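Local structure of probable O-methyltransferase (Mycobacterium tuberculosis, 6JCL) at the interface of chains A and B. The protein catalyses the metal-dependent transfer of a methyl group from S-adenosyl-L-methionine to a hydroxyl of catechol-like compounds, working as a homodimer. Residues are numbered along the deposited sequence; one frame, centred on the assembly and turned at random. Chains: chain A/B, Probable O-methyltransferase.

Contact 1: the interface of chains A and B. Residues chain A 48, 51, 203-206; chain B 203-206.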
loop_
_atom_site.group_PDB
_atom_site.type_symbol
_atom_site.label_atom_id
_atom_site.label_comp_id
_atom_site.label_asym_id
_atom_site.label_seq_id
_atom_site.Cartn_x
_atom_site.Cartn_y
_atom_site.Cartn_z
ATOM N N GLN A 48 -7.563 -4.971 3.808
ATOM C CA GLN A 48 -6.554 -4.249 4.570
ATOM C C GLN A 48 -5.588 -5.206 5.248
ATOM O O GLN A 48 -4.370 -4.982 5.249
ATOM C CB GLN A 48 -7.229 -3.362 5.615
ATOM C CG GLN A 48 -8.045 -2.248 5.031
ATOM C CD GLN A 48 -8.871 -1.535 6.097
ATOM O OE1 GLN A 48 -9.074 -2.058 7.191
ATOM N NE2 GLN A 48 -9.357 -0.342 5.771
ATOM N N PHE A 51 -3.324 -6.691 2.743
ATOM C CA PHE A 51 -2.293 -5.714 2.389
ATOM C C PHE A 51 -1.123 -5.766 3.379
ATOM O O PHE A 51 0.045 -5.759 2.972
ATOM C CB PHE A 51 -2.914 -4.303 2.328
ATOM C CG PHE A 51 -1.899 -3.209 2.137
ATOM C CD1 PHE A 51 -1.535 -2.800 0.858
ATOM C CD2 PHE A 51 -1.303 -2.597 3.229
ATOM C CE1 PHE A 51 -0.602 -1.791 0.675
ATOM C CE2 PHE A 51 -0.367 -1.588 3.047
ATOM C CZ PHE A 51 -0.016 -1.184 1.767
ATOM N N ILE A 203 -2.589 7.369 2.181
ATOM C CA ILE A 203 -3.542 6.949 1.160
ATOM C C ILE A 203 -4.930 6.940 1.781
ATOM O O ILE A 203 -5.183 6.202 2.750
ATOM C CB ILE A 203 -3.195 5.563 0.594
ATOM C CG1 ILE A 203 -1.774 5.576 -0.016
ATOM C CG2 ILE A 203 -4.235 5.145 -0.444
ATOM C CD1 ILE A 203 -1.585 6.616 -1.107
ATOM N N GLN A 204 -5.844 7.718 1.197
ATOM C CA GLN A 204 -7.242 7.659 1.622
ATOM C C GLN A 204 -7.920 6.420 1.058
ATOM O O GLN A 204 -7.761 6.104 -0.123
ATOM C CB GLN A 204 -8.002 8.885 1.124
ATOM C CG GLN A 204 -7.339 10.214 1.481
ATOM C CD GLN A 204 -8.203 11.393 1.060
ATOM O OE1 GLN A 204 -9.358 11.518 1.513
ATOM N NE2 GLN A 204 -7.682 12.230 0.171
ATOM N N THR A 205 -8.713 5.738 1.898
ATOM C CA THR A 205 -9.354 4.490 1.494
ATOM C C THR A 205 -10.847 4.554 1.753
ATOM O O THR A 205 -11.327 5.339 2.577
ATOM C CB THR A 205 -8.781 3.269 2.228
ATOM O OG1 THR A 205 -9.016 3.373 3.640
ATOM C CG2 THR A 205 -7.270 3.145 1.949
ATOM N N VAL A 206 -11.577 3.719 1.027
ATOM C CA VAL A 206 -12.979 3.454 1.322
ATOM C C VAL A 206 -13.163 1.944 1.265
ATOM O O VAL A 206 -12.268 1.198 0.855
ATOM C CB VAL A 206 -13.952 4.168 0.356
ATOM C CG1 VAL A 206 -13.948 5.696 0.625
ATOM C CG2 VAL A 206 -13.590 3.872 -1.110
ATOM N N ILE B 203 -7.189 -2.479 -2.796
ATOM C CA ILE B 203 -7.518 -1.411 -1.865
ATOM C C ILE B 203 -8.271 -0.345 -2.639
ATOM O O ILE B 203 -7.741 0.212 -3.607
ATOM C CB ILE B 203 -6.245 -0.822 -1.226
ATOM C CG1 ILE B 203 -5.513 -1.925 -0.434
ATOM C CG2 ILE B 203 -6.555 0.426 -0.392
ATOM C CD1 ILE B 203 -6.339 -2.558 0.692
ATOM N N GLN B 204 -9.493 -0.041 -2.203
ATOM C CA GLN B 204 -10.232 1.073 -2.788
ATOM C C GLN B 204 -9.730 2.393 -2.224
ATOM O O GLN B 204 -9.518 2.517 -1.021
ATOM C CB GLN B 204 -11.723 0.938 -2.485
ATOM C CG GLN B 204 -12.324 -0.392 -2.891
ATOM C CD GLN B 204 -13.809 -0.398 -2.570
ATOM O OE1 GLN B 204 -14.556 0.415 -3.113
ATOM N NE2 GLN B 204 -14.244 -1.314 -1.696
ATOM N N THR B 205 -9.576 3.386 -3.094
ATOM C CA THR B 205 -9.020 4.673 -2.711
ATOM C C THR B 205 -9.954 5.798 -3.128
ATOM O O THR B 205 -10.787 5.645 -4.022
ATOM C CB THR B 205 -7.643 4.914 -3.355
ATOM O OG1 THR B 205 -7.775 4.873 -4.784
ATOM C CG2 THR B 205 -6.657 3.809 -2.890
ATOM N N VAL B 206 -9.814 6.934 -2.444
ATOM C CA VAL B 206 -10.392 8.201 -2.880
ATOM C C VAL B 206 -9.319 9.270 -2.762
ATOM O O VAL B 206 -8.227 9.046 -2.226
ATOM C CB VAL B 206 -11.649 8.613 -2.086
ATOM C CG1 VAL B 206 -12.807 7.617 -2.353
ATOM C CG2 VAL B 206 -11.315 8.725 -0.594
#
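A:Val206 and B:Gln204, with their twins B:Val206 and A:Gln204, illustrate how two identical strand ends can pair antiparallel across a two-fold axis. Two backbone hydrogen bonds make the bridge: A:Val206 N donates to B:Gln204 O at 3.1 Å, and B:Val206 N donates to A:Gln204 O at 3.2 Å. Both are fairly straight, 157° and 155° at the hydrogen. Between the bonds, A:Thr205 and B:Thr205 face each other as the central antiparallel pair.

Apolar contacts close round this bridge. The valines touch tip to tip, A:Val206 CG1 to B:Val206 CG1 at 3.7 Å, their side chains nearly perpendicular. With CG1 anti to the carbonyl carbon (chi1 -71°), A:Val206 turns its other methyl, CG2, onto B:Gln204 CB at 3.7 Å, the root of an extended glutamine chain. A:Thr205 uses its methyl rather than its hydroxyl: CG2 meets B:Ile203 CG2 at 3.7 Å. The other branch of B:Ile203 ends in CD1, which reaches helix 46-58 of chain A, a looser contact at 4.2 Å from A:Phe51 CB. The same methyl also loosely approaches the helix backbone, 4.1 Å from A:Gln48 N.

In the fold, the pairing lies at the end of strand 198-206 of chain A and of strand 198-205 of chain B, with B:Val206 just beyond it and helix 46-58 of chain A alongside.

Contact 2: the interface of chains A and B. Residues chain A 161, 199, 217-218; chain B 54, 57-58.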
loop_
_atom_site.group_PDB
_atom_site.type_symbol
_atom_site.label_atom_id
_atom_site.label_comp_id
_atom_site.label_asym_id
_atom_site.label_seq_id
_atom_site.Cartn_x
_atom_site.Cartn_y
_atom_site.Cartn_z
ATOM N N VAL A 161 9.526 -0.325 7.508
ATOM C CA VAL A 161 8.239 0.254 7.128
ATOM C C VAL A 161 7.420 0.491 8.387
ATOM O O VAL A 161 7.323 -0.398 9.242
ATOM C CB VAL A 161 7.479 -0.679 6.168
ATOM C CG1 VAL A 161 6.115 -0.093 5.805
ATOM C CG2 VAL A 161 8.306 -0.939 4.903
ATOM N N ASP A 199 10.237 9.244 5.717
ATOM C CA ASP A 199 9.703 9.641 4.423
ATOM C C ASP A 199 8.340 8.989 4.306
ATOM O O ASP A 199 8.237 7.763 4.392
ATOM C CB ASP A 199 10.626 9.207 3.286
ATOM C CG ASP A 199 10.563 10.142 2.105
ATOM O OD1 ASP A 199 9.965 11.235 2.251
ATOM O OD2 ASP A 199 11.126 9.797 1.042
ATOM N N ALA A 217 5.315 4.963 6.026
ATOM C CA ALA A 217 6.578 5.683 6.041
ATOM C C ALA A 217 7.747 4.710 6.014
ATOM O O ALA A 217 7.639 3.574 6.484
ATOM C CB ALA A 217 6.680 6.580 7.276
ATOM N N LEU A 218 8.868 5.169 5.456
ATOM C CA LEU A 218 10.126 4.444 5.552
ATOM C C LEU A 218 10.994 5.113 6.597
ATOM O O LEU A 218 11.052 6.345 6.663
ATOM C CB LEU A 218 10.857 4.425 4.216
ATOM C CG LEU A 218 10.184 3.621 3.106
ATOM C CD1 LEU A 218 11.126 3.525 1.910
ATOM C CD2 LEU A 218 9.781 2.221 3.565
ATOM N N LEU B 54 7.955 4.809 -2.097
ATOM C CA LEU B 54 8.259 4.158 -0.836
ATOM C C LEU B 54 8.138 2.645 -0.951
ATOM O O LEU B 54 8.882 1.922 -0.283
ATOM C CB LEU B 54 7.350 4.693 0.283
ATOM C CG LEU B 54 7.491 6.191 0.585
ATOM C CD1 LEU B 54 6.508 6.628 1.685
ATOM C CD2 LEU B 54 8.926 6.548 0.991
ATOM N N GLY B 57 11.358 1.578 -2.442
ATOM C CA GLY B 57 12.394 1.690 -1.432
ATOM C C GLY B 57 12.307 0.609 -0.366
ATOM O O GLY B 57 13.330 0.087 0.079
ATOM N N ALA B 58 11.088 0.251 0.046
ATOM C CA ALA B 58 10.926 -0.735 1.112
ATOM C C ALA B 58 11.482 -2.094 0.708
ATOM O O ALA B 58 12.069 -2.802 1.529
ATOM C CB ALA B 58 9.451 -0.866 1.488
#
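A:Leu218 and A:Asp199, on the extended backbones of strands 212-219 and 198-206, meet the last turns of the partner's helix 46-58 at B:Leu54, B:Gly57 and B:Ala58, while A:Val161 joins them from strand 160-165. The case shows how a helix can be packed against strand residues largely by carbon contacts, with no polar pair across the seam close enough to bond.

A:Leu218 carries much of the contact. Its CG is anti to the carbonyl carbon (chi1 -67°), and its two methyls spread over the helix in different directions. The methyl A:Leu218 CD1 rests above the backbone, 3.5 Å from the carbonyl oxygen B:Leu54 O. The same A:Leu218 CD1 lies 4.0 Å from B:Gly57 CA, where the glycine presents bare main chain to the methyl. CD2 turns instead towards B:Ala58 and meets its CB at 3.7 Å. The leucines A:Leu218 and B:Leu54 run antiparallel alongside each other, with the branch carbon A:Leu218 CG 3.8 Å from the methyl B:Leu54 CD2.

Beyond that pair, B:Leu54 extends its fork to strand 198-206. The methyl B:Leu54 CD1 comes 3.4 Å from the backbone oxygen A:Asp199 O, and B:Leu54 CD2 faces A:Asp199 CB at 3.9 Å; A:Asp199 is poorly ordered, and its contacts with B:Leu54 are tentative. At the opposite end of the patch, the small B:Ala58 CB is touched from a second direction by A:Val161 CG2, at 3.6 Å. The alanine methyl is thus shared between a valine branch and a leucine branch.

Together these residues hide about 138 Å² of protein surface. With its two-fold twin, the patch gives the homodimer an apolar helix-to-strand seam, relying on complementary shape and likely helping to fix how the two subunits are set against each other.

The centres of contact 1 and contact 2 lie about 18 Å apart, measured between their C-alpha atoms, within one two-fold interface. They share elements rather than residues: strand 198-206 of chain A supplies its end to contact 1 and its beginning to contact 2, and helix 46-58 serves both, from chain A in the first and chain B in the second. Contact 2, like the helix edge of contact 1, recurs with the chains exchanged, whereas the strand pairing of contact 1 straddles the axis. Directional backbone pairing at the centre and apolar packing farther out would therefore set the register and relative tilt of the subunits together.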